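Local structure of methylmalonate-semialdehyde dehydrogenase (Oceanimonas doudoroffii, 4ZZ7) at the interface of chains A and B and the interface of chains A and C. The protein catalyses the NAD-dependent, coenzyme A-acylating oxidation of methylmalonate semialdehyde, as a member of the aldehyde dehydrogenase family. Coordinates in Å, arbitrary orientation; residue numbers count along the deposited sequence, not the author numbering. Chains: chain A/B/C, Methylmalonate-semialdehyde dehydrogenase.

Contact 1: the interface of chains A and B. Residues chain A 75, 105, 109, 112, 447, 449; chain B 65, 69, 72, 118.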
loop_
_atom_site.group_PDB
_atom_site.type_symbol
_atom_site.label_atom_id
_atom_site.label_comp_id
_atom_site.label_asym_id
_atom_site.label_seq_id
_atom_site.Cartn_x
_atom_site.Cartn_y
_atom_site.Cartn_z
ATOM N N LYS A 75 25.815 5.504 -2.340
ATOM C CA LYS A 75 25.863 4.070 -2.680
ATOM C C LYS A 75 27.216 3.708 -3.292
ATOM O O LYS A 75 27.868 2.750 -2.896
ATOM C CB LYS A 75 24.746 3.747 -3.676
ATOM C CG LYS A 75 24.107 2.398 -3.504
ATOM C CD LYS A 75 24.813 1.336 -4.313
ATOM C CE LYS A 75 24.079 1.012 -5.592
ATOM N NZ LYS A 75 23.964 -0.463 -5.639
ATOM N N GLN A 105 27.953 -4.567 3.052
ATOM C CA GLN A 105 26.982 -4.873 2.003
ATOM C C GLN A 105 25.537 -4.719 2.471
ATOM O O GLN A 105 24.691 -4.279 1.719
ATOM C CB GLN A 105 27.184 -6.288 1.473
ATOM C CG GLN A 105 26.518 -6.532 0.129
ATOM C CD GLN A 105 27.254 -5.823 -1.019
ATOM O OE1 GLN A 105 28.508 -5.747 -1.046
ATOM N NE2 GLN A 105 26.482 -5.314 -1.987
ATOM N N GLU A 109 22.786 -1.954 1.371
ATOM C CA GLU A 109 21.410 -2.380 1.112
ATOM C C GLU A 109 20.415 -1.393 1.691
ATOM O O GLU A 109 19.470 -1.005 1.005
ATOM C CB GLU A 109 21.152 -3.813 1.589
ATOM C CG GLU A 109 21.787 -4.823 0.628
ATOM C CD GLU A 109 21.477 -6.283 0.916
ATOM O OE1 GLU A 109 21.906 -7.139 0.105
ATOM O OE2 GLU A 109 20.794 -6.562 1.928
ATOM N N GLU A 112 20.380 1.563 -0.532
ATOM C CA GLU A 112 19.624 1.267 -1.735
ATOM C C GLU A 112 18.166 1.515 -1.469
ATOM O O GLU A 112 17.514 2.246 -2.191
ATOM C CB GLU A 112 19.829 -0.172 -2.142
ATOM C CG GLU A 112 21.225 -0.424 -2.671
ATOM C CD GLU A 112 21.482 -1.861 -3.033
ATOM O OE1 GLU A 112 22.549 -2.102 -3.649
ATOM O OE2 GLU A 112 20.644 -2.734 -2.704
ATOM N N VAL A 447 15.690 -8.134 5.198
ATOM C CA VAL A 447 16.346 -7.379 4.160
ATOM C C VAL A 447 15.959 -5.895 4.291
ATOM O O VAL A 447 14.933 -5.561 4.889
ATOM C CB VAL A 447 15.940 -7.915 2.780
ATOM C CG1 VAL A 447 16.783 -7.297 1.663
ATOM C CG2 VAL A 447 16.142 -9.409 2.720
ATOM N N TYR A 449 14.456 -3.765 2.671
ATOM C CA TYR A 449 13.040 -3.432 2.327
ATOM C C TYR A 449 12.041 -4.045 3.323
ATOM O O TYR A 449 10.830 -4.017 3.120
ATOM C CB TYR A 449 12.641 -3.757 0.853
ATOM C CG TYR A 449 13.083 -5.099 0.267
ATOM C CD1 TYR A 449 14.417 -5.326 -0.112
ATOM C CD2 TYR A 449 12.164 -6.134 0.023
ATOM C CE1 TYR A 449 14.823 -6.535 -0.684
ATOM C CE2 TYR A 449 12.576 -7.361 -0.531
ATOM C CZ TYR A 449 13.914 -7.553 -0.881
ATOM O OH TYR A 449 14.379 -8.726 -1.431
ATOM N N LEU B 65 16.637 -7.848 -5.967
ATOM C CA LEU B 65 17.754 -6.998 -5.532
ATOM C C LEU B 65 18.901 -7.019 -6.524
ATOM O O LEU B 65 19.492 -5.994 -6.808
ATOM C CB LEU B 65 18.308 -7.463 -4.192
ATOM C CG LEU B 65 17.838 -6.728 -2.959
ATOM C CD1 LEU B 65 18.121 -7.536 -1.695
ATOM C CD2 LEU B 65 18.536 -5.390 -2.923
ATOM N N ARG B 69 20.193 -3.946 -9.095
ATOM C CA ARG B 69 21.581 -3.452 -9.050
ATOM C C ARG B 69 22.127 -3.145 -10.441
ATOM O O ARG B 69 23.027 -2.331 -10.573
ATOM C CB ARG B 69 22.507 -4.428 -8.305
ATOM C CG ARG B 69 22.344 -4.411 -6.774
ATOM C CD ARG B 69 23.522 -5.070 -6.056
ATOM N NE ARG B 69 23.028 -6.080 -5.130
ATOM C CZ ARG B 69 22.615 -5.855 -3.890
ATOM N NH1 ARG B 69 22.651 -4.641 -3.382
ATOM N NH2 ARG B 69 22.185 -6.867 -3.141
ATOM N N PHE B 72 20.845 0.328 -10.970
ATOM C CA PHE B 72 21.742 1.245 -10.231
ATOM C C PHE B 72 22.981 1.628 -11.041
ATOM O O PHE B 72 23.311 2.793 -11.169
ATOM C CB PHE B 72 22.181 0.646 -8.891
ATOM C CG PHE B 72 21.221 0.896 -7.768
ATOM C CD1 PHE B 72 21.230 2.096 -7.104
ATOM C CD2 PHE B 72 20.312 -0.072 -7.365
ATOM C CE1 PHE B 72 20.361 2.322 -6.037
ATOM C CE2 PHE B 72 19.442 0.153 -6.307
ATOM C CZ PHE B 72 19.470 1.349 -5.639
ATOM N N PRO B 118 12.445 -4.253 -5.414
ATOM C CA PRO B 118 12.001 -5.124 -4.324
ATOM C C PRO B 118 10.809 -4.613 -3.526
ATOM O O PRO B 118 9.951 -5.428 -3.180
ATOM C CB PRO B 118 13.248 -5.264 -3.448
ATOM C CG PRO B 118 14.385 -5.105 -4.407
ATOM C CD PRO B 118 13.911 -4.092 -5.410
HETATM O O HOH W 1 15.859 -9.617 -3.901
#
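Helix 64-80 of chain B lies against helices 64-80 and 97-115 of chain A, while the chain A loop carrying A:Val447 and A:Tyr449 reaches the first turn of that chain B helix and the short helix 117-120 of chain B. B:Arg69, bent at chi3 (-128°), turns its guanidinium between two carboxylates one helical turn apart. B:Arg69 NH1 donates to A:Glu112 OE1 at 2.6 Å, in the guanidinium plane and on the syn lone pair, although the bond is well bent (124° at H). B:Arg69 NH2 makes a longer salt bridge of 3.3 Å to A:Glu109 OE1, arriving from above a carboxylate that is nearly parallel to the guanidinium. A:Glu112 OE1 also accepts from the ammonium of A:Lys75, NZ lying 2.9 Å away, so one oxygen gathers two cationic groups. The bent A:Lys75 chain crosses B:Phe72 at about a right angle, CE 3.4 Å from CD1 and NZ above the rim of one ring face. An alanine at B:Arg69 would remove the guanidinium and would probably leave A:Glu109 and A:Glu112 without their cationic partner across the interface. Beyond this charged cluster, B:Pro118 CB sits over the centre of the A:Tyr449 ring, 3.3 Å from its centroid, and B:Leu65 CD1 meets the ring edge in plane. A water links A:Tyr449 OH to B:Leu65 N. The patch joins charged and apolar packing and would help hold the two-fold A-B pair of the deposited assembly together.

Contact 2: the interface of chains A and B. Residues chain A 113, 119-120, 122, 449; chain B 113, 119-120, 122, 449.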
loop_
_atom_site.group_PDB
_atom_site.type_symbol
_atom_site.label_atom_id
_atom_site.label_comp_id
_atom_site.label_asym_id
_atom_site.label_seq_id
_atom_site.Cartn_x
_atom_site.Cartn_y
_atom_site.Cartn_z
ATOM N N TYR A 113 17.665 0.948 -0.389
ATOM C CA TYR A 113 16.274 1.167 -0.026
ATOM C C TYR A 113 15.925 2.661 0.119
ATOM O O TYR A 113 14.874 3.097 -0.315
ATOM C CB TYR A 113 15.900 0.356 1.225
ATOM C CG TYR A 113 14.401 0.303 1.507
ATOM C CD1 TYR A 113 13.509 -0.226 0.582
ATOM C CD2 TYR A 113 13.882 0.787 2.698
ATOM C CE1 TYR A 113 12.151 -0.262 0.833
ATOM C CE2 TYR A 113 12.526 0.744 2.956
ATOM C CZ TYR A 113 11.660 0.230 2.019
ATOM O OH TYR A 113 10.300 0.196 2.285
ATOM N N GLU A 119 8.740 6.981 -3.472
ATOM C CA GLU A 119 7.706 5.932 -3.356
ATOM C C GLU A 119 7.330 5.742 -1.883
ATOM O O GLU A 119 6.174 5.807 -1.497
ATOM C CB GLU A 119 8.244 4.633 -3.984
ATOM C CG GLU A 119 7.449 3.359 -3.764
ATOM C CD GLU A 119 6.106 3.308 -4.448
ATOM O OE1 GLU A 119 5.874 4.050 -5.435
ATOM O OE2 GLU A 119 5.286 2.467 -4.001
ATOM N N LEU A 120 8.354 5.570 -1.069
ATOM C CA LEU A 120 8.183 5.363 0.369
ATOM C C LEU A 120 7.455 6.466 1.133
ATOM O O LEU A 120 6.880 6.184 2.166
ATOM C CB LEU A 120 9.535 5.160 1.026
ATOM C CG LEU A 120 10.339 3.987 0.506
ATOM C CD1 LEU A 120 11.551 3.845 1.389
ATOM C CD2 LEU A 120 9.539 2.697 0.486
ATOM N N LYS A 122 5.006 8.438 -0.090
ATOM C CA LYS A 122 3.615 8.606 -0.566
ATOM C C LYS A 122 2.664 8.562 0.601
ATOM O O LYS A 122 2.697 7.632 1.417
ATOM C CB LYS A 122 3.198 7.530 -1.571
ATOM C CG LYS A 122 3.911 7.625 -2.912
ATOM C CD LYS A 122 3.558 6.489 -3.844
ATOM C CE LYS A 122 4.054 6.779 -5.244
ATOM N NZ LYS A 122 3.776 5.665 -6.190
ATOM N N TYR A 449 14.456 -3.765 2.671
ATOM C CA TYR A 449 13.040 -3.432 2.327
ATOM C C TYR A 449 12.041 -4.045 3.323
ATOM O O TYR A 449 10.830 -4.017 3.120
ATOM C CB TYR A 449 12.641 -3.757 0.853
ATOM C CG TYR A 449 13.083 -5.099 0.267
ATOM C CD1 TYR A 449 14.417 -5.326 -0.112
ATOM C CD2 TYR A 449 12.164 -6.134 0.023
ATOM C CE1 TYR A 449 14.823 -6.535 -0.684
ATOM C CE2 TYR A 449 12.576 -7.361 -0.531
ATOM C CZ TYR A 449 13.914 -7.553 -0.881
ATOM O OH TYR A 449 14.379 -8.726 -1.431
ATOM N N TYR B 113 13.443 4.888 -10.365
ATOM C CA TYR B 113 12.253 4.287 -9.782
ATOM C C TYR B 113 12.364 2.785 -9.791
ATOM O O TYR B 113 11.948 2.146 -8.815
ATOM C CB TYR B 113 10.966 4.749 -10.497
ATOM C CG TYR B 113 9.682 4.225 -9.852
ATOM C CD1 TYR B 113 9.327 4.590 -8.563
ATOM C CD2 TYR B 113 8.852 3.349 -10.520
ATOM C CE1 TYR B 113 8.171 4.121 -7.971
ATOM C CE2 TYR B 113 7.694 2.878 -9.944
ATOM C CZ TYR B 113 7.351 3.267 -8.661
ATOM O OH TYR B 113 6.182 2.805 -8.063
ATOM N N GLU B 119 10.765 -3.313 -3.238
ATOM C CA GLU B 119 9.587 -2.655 -2.643
ATOM C C GLU B 119 8.319 -2.749 -3.523
ATOM O O GLU B 119 7.217 -2.978 -3.042
ATOM C CB GLU B 119 9.927 -1.182 -2.405
ATOM C CG GLU B 119 8.807 -0.269 -1.917
ATOM C CD GLU B 119 8.267 -0.635 -0.542
ATOM O OE1 GLU B 119 9.012 -1.128 0.344
ATOM O OE2 GLU B 119 7.071 -0.392 -0.326
ATOM N N LEU B 120 8.493 -2.545 -4.820
ATOM C CA LEU B 120 7.397 -2.509 -5.773
ATOM C C LEU B 120 6.845 -3.882 -6.065
ATOM O O LEU B 120 5.702 -4.008 -6.433
ATOM C CB LEU B 120 7.868 -1.862 -7.066
ATOM C CG LEU B 120 8.496 -0.469 -6.911
ATOM C CD1 LEU B 120 8.995 0.014 -8.265
ATOM C CD2 LEU B 120 7.555 0.557 -6.281
ATOM N N LYS B 122 6.477 -6.327 -3.799
ATOM C CA LYS B 122 5.891 -6.932 -2.623
ATOM C C LYS B 122 4.477 -7.371 -2.944
ATOM O O LYS B 122 3.637 -6.561 -3.406
ATOM C CB LYS B 122 5.870 -5.960 -1.449
ATOM C CG LYS B 122 7.251 -5.655 -0.917
ATOM C CD LYS B 122 7.185 -4.609 0.193
ATOM C CE LYS B 122 8.497 -4.466 0.951
ATOM N NZ LYS B 122 8.365 -3.421 2.000
ATOM N N TYR B 449 7.692 7.985 -10.356
ATOM C CA TYR B 449 6.988 7.205 -9.315
ATOM C C TYR B 449 5.453 7.340 -9.343
ATOM O O TYR B 449 4.756 6.958 -8.380
ATOM C CB TYR B 449 7.509 7.507 -7.911
ATOM C CG TYR B 449 7.737 8.938 -7.555
ATOM C CD1 TYR B 449 8.845 9.604 -8.016
ATOM C CD2 TYR B 449 6.887 9.615 -6.691
ATOM C CE1 TYR B 449 9.098 10.910 -7.657
ATOM C CE2 TYR B 449 7.147 10.927 -6.313
ATOM C CZ TYR B 449 8.265 11.569 -6.814
ATOM O OH TYR B 449 8.589 12.875 -6.500
#
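Two carboxylates, A:Glu119 and B:Glu119, reach across the two-fold interface to take the phenol hydroxyl of the opposite chain. A:Tyr113 OH donates to B:Glu119 OE1 at 2.7 Å, and B:Tyr113 OH to A:Glu119 OE1 at 2.9 Å. Each hydroxyl comes from well above the carboxylate plane, 53° and 62° out of it, while the carboxylate oxygen itself lies at the edge of the tyrosine ring, in its plane. The lysine of the same chain adds a second grip on that oxygen, with A:Lys122 NZ 2.8 Å from A:Glu119 OE1. A:Lys122 NZ then crosses the interface to the backbone carbonyl B:Tyr449 O at 2.7 Å, nearly along the C=O axis; B:Lys122 does the same to A:Tyr449 O. The lysine chains are extended beyond CG, whereas each glutamate has CG anti to the backbone N (A:Glu119 chi1 170°) and bends at chi2. Leucine CD2 packs against the opposing carboxylate, B:Leu120 CD2 lying 3.6 Å from A:Glu119 CD. Further out, the A:Tyr113 ring lies between A:Leu120 CD1 and A:Tyr449 CA on opposite faces, and the chain B ring likewise. The paired lysine bonds would probably ease the proximity of the two carboxylates, and the reciprocal network would tie the two subunits of the deposited assembly together about their two-fold.

Contact 3: the interface of chains A and C. Residues chain A 124, 126, 135-137, 477, 479; chain C 446, 450-451, 468-469.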
loop_
_atom_site.group_PDB
_atom_site.type_symbol
_atom_site.label_atom_id
_atom_site.label_comp_id
_atom_site.label_asym_id
_atom_site.label_seq_id
_atom_site.Cartn_x
_atom_site.Cartn_y
_atom_site.Cartn_z
ATOM N N GLU A 124 -1.623 9.050 1.526
ATOM C CA GLU A 124 -2.892 8.527 1.010
ATOM C C GLU A 124 -3.880 9.668 0.752
ATOM O O GLU A 124 -4.124 10.476 1.657
ATOM C CB GLU A 124 -3.506 7.592 2.041
ATOM C CG GLU A 124 -2.777 6.291 2.237
ATOM C CD GLU A 124 -3.353 5.491 3.393
ATOM O OE1 GLU A 124 -3.571 6.118 4.501
ATOM O OE2 GLU A 124 -3.564 4.256 3.199
ATOM N N SER A 126 -7.731 10.950 -0.477
ATOM C CA SER A 126 -9.118 10.480 -0.423
ATOM C C SER A 126 -10.026 11.529 -1.048
ATOM O O SER A 126 -10.050 12.673 -0.608
ATOM C CB SER A 126 -9.547 10.201 1.035
ATOM O OG SER A 126 -9.024 8.995 1.546
ATOM N N SER A 135 -9.543 14.912 1.375
ATOM C CA SER A 135 -8.586 14.850 2.481
ATOM C C SER A 135 -7.446 13.947 2.084
ATOM O O SER A 135 -7.637 13.069 1.261
ATOM C CB SER A 135 -9.263 14.356 3.779
ATOM O OG SER A 135 -8.386 14.362 4.883
ATOM N N TRP A 136 -6.268 14.188 2.662
ATOM C CA TRP A 136 -5.051 13.412 2.347
ATOM C C TRP A 136 -4.017 13.458 3.450
ATOM O O TRP A 136 -3.926 14.454 4.177
ATOM C CB TRP A 136 -4.401 13.877 1.027
ATOM C CG TRP A 136 -3.810 15.238 1.086
ATOM C CD1 TRP A 136 -2.532 15.557 1.425
ATOM C CD2 TRP A 136 -4.474 16.480 0.798
ATOM N NE1 TRP A 136 -2.351 16.912 1.369
ATOM C CE2 TRP A 136 -3.528 17.509 0.985
ATOM C CE3 TRP A 136 -5.783 16.827 0.404
ATOM C CZ2 TRP A 136 -3.846 18.872 0.794
ATOM C CZ3 TRP A 136 -6.093 18.203 0.220
ATOM C CH2 TRP A 136 -5.122 19.192 0.419
ATOM N N SER A 137 -3.213 12.392 3.552
ATOM C CA SER A 137 -2.130 12.350 4.546
ATOM C C SER A 137 -0.800 12.791 3.952
ATOM O O SER A 137 -0.553 12.654 2.748
ATOM C CB SER A 137 -2.011 10.978 5.232
ATOM O OG SER A 137 -1.739 9.928 4.347
ATOM N N ARG A 477 2.830 12.194 10.769
ATOM C CA ARG A 477 1.621 12.192 9.973
ATOM C C ARG A 477 0.873 13.499 10.113
ATOM O O ARG A 477 0.577 13.962 11.209
ATOM C CB ARG A 477 0.716 11.063 10.398
ATOM C CG ARG A 477 -0.582 11.053 9.639
ATOM C CD ARG A 477 -1.566 10.079 10.245
ATOM N NE ARG A 477 -1.231 8.708 9.886
ATOM C CZ ARG A 477 -1.621 8.089 8.777
ATOM N NH1 ARG A 477 -2.396 8.688 7.871
ATOM N NH2 ARG A 477 -1.241 6.843 8.576
ATOM N N THR A 479 -2.661 15.273 8.503
ATOM C CA THR A 479 -3.829 15.081 7.681
ATOM C C THR A 479 -4.412 16.439 7.347
ATOM O O THR A 479 -4.650 17.286 8.242
ATOM C CB THR A 479 -4.848 14.195 8.376
ATOM O OG1 THR A 479 -4.189 12.999 8.830
ATOM C CG2 THR A 479 -5.976 13.847 7.420
ATOM N N PRO C 446 -10.087 13.859 10.899
ATOM C CA PRO C 446 -10.003 12.813 9.916
ATOM C C PRO C 446 -11.110 11.776 10.112
ATOM O O PRO C 446 -11.616 11.546 11.214
ATOM C CB PRO C 446 -8.609 12.217 10.140
ATOM C CG PRO C 446 -7.836 13.302 10.783
ATOM C CD PRO C 446 -8.841 13.970 11.672
ATOM N N HIS C 450 -8.758 7.456 7.955
ATOM C CA HIS C 450 -7.515 8.154 8.233
ATOM C C HIS C 450 -7.256 8.042 9.734
ATOM O O HIS C 450 -8.019 7.373 10.427
ATOM C CB HIS C 450 -7.598 9.594 7.739
ATOM C CG HIS C 450 -7.413 9.688 6.273
ATOM N ND1 HIS C 450 -6.168 9.717 5.686
ATOM C CD2 HIS C 450 -8.304 9.640 5.263
ATOM C CE1 HIS C 450 -6.303 9.732 4.373
ATOM N NE2 HIS C 450 -7.592 9.685 4.090
ATOM N N SER C 451 -6.167 8.640 10.219
ATOM C CA SER C 451 -5.878 8.642 11.643
ATOM C C SER C 451 -5.838 10.049 12.177
ATOM O O SER C 451 -5.628 10.997 11.433
ATOM C CB SER C 451 -4.584 7.922 11.925
ATOM O OG SER C 451 -4.680 6.607 11.414
ATOM N N PRO C 468 -5.542 3.987 9.860
ATOM C CA PRO C 468 -4.443 3.061 9.639
ATOM C C PRO C 468 -3.420 2.939 10.757
ATOM O O PRO C 468 -3.008 1.821 11.015
ATOM C CB PRO C 468 -3.783 3.620 8.379
ATOM C CG PRO C 468 -4.920 4.200 7.638
ATOM C CD PRO C 468 -5.603 4.954 8.744
ATOM N N ASP C 469 -3.009 4.037 11.393
ATOM C CA ASP C 469 -1.980 3.961 12.444
ATOM C C ASP C 469 -2.369 3.008 13.540
ATOM O O ASP C 469 -1.523 2.317 14.070
ATOM C CB ASP C 469 -1.676 5.312 13.055
ATOM C CG ASP C 469 -0.772 6.132 12.193
ATOM O OD1 ASP C 469 -0.498 5.724 11.040
ATOM O OD2 ASP C 469 -0.316 7.198 12.651
#
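C:Asp469 OD1 is held by A:Arg477 NH2 at 2.8 Å, in a hydrogen bond that is also a salt bridge and that would help hold chains A and C together in the deposited tetramer. The two side chains meet tip to tip with their planes 72° apart, so the donor arrives from above the carboxylate, 46° out of its plane, while the acceptor stays near the guanidinium plane. A:Arg477 NE adds a weak bond to the other oxygen, OD2. The arginine gets there with CG anti to its backbone N and a bend at chi3, and C:Ser451 OG lies over the centre of one guanidinium face. C:Ser451 OG also accepts from the backbone N of C:Asp469 at 3.1 Å, tying the loop to the start of helix 467-473, which probably steadies the aspartate.

A second polar link of this A-C interface lies at strand 123-126 of chain A, where the C:His450 imidazole is inserted edge first. C:His450 NE2 shares a hydrogen bond of 3.0 Å with A:Ser126 OG, whose direction is not settled, and the carbonyl A:Glu124 O lies at the ring edge, in plane. A:Glu124 is itself fixed to strand 133-141, its backbone N donating almost straight to A:Ser137 OG (173° at H). The neighbouring A:Glu124 carboxylate and A:Arg477 guanidinium could each shift the ionisation of this histidine. Strand 475-483 also gives an apolar touch beside the loop, A:Thr479 CG2 resting 3.9 Å from C:Pro446 CG.

Contact 1 and contact 2 belong to one A-B interface: their C-alpha centres are about 11 Å apart and both use A:Tyr449, by its ring in contact 1 and by its backbone carbonyl in contact 2. Helices 97-115 and 117-120 also serve both. Contact 3 joins a different pair, A and C, its C-alpha centre about 19 Å from that of contact 2 and about 29 Å from that of contact 1. The loop 446-451 recurs in all three, from chain A in contact 1, from both chains in contact 2 and from chain C in contact 3. Chain A thus bridges two partners, consistent with the four-subunit deposited assembly.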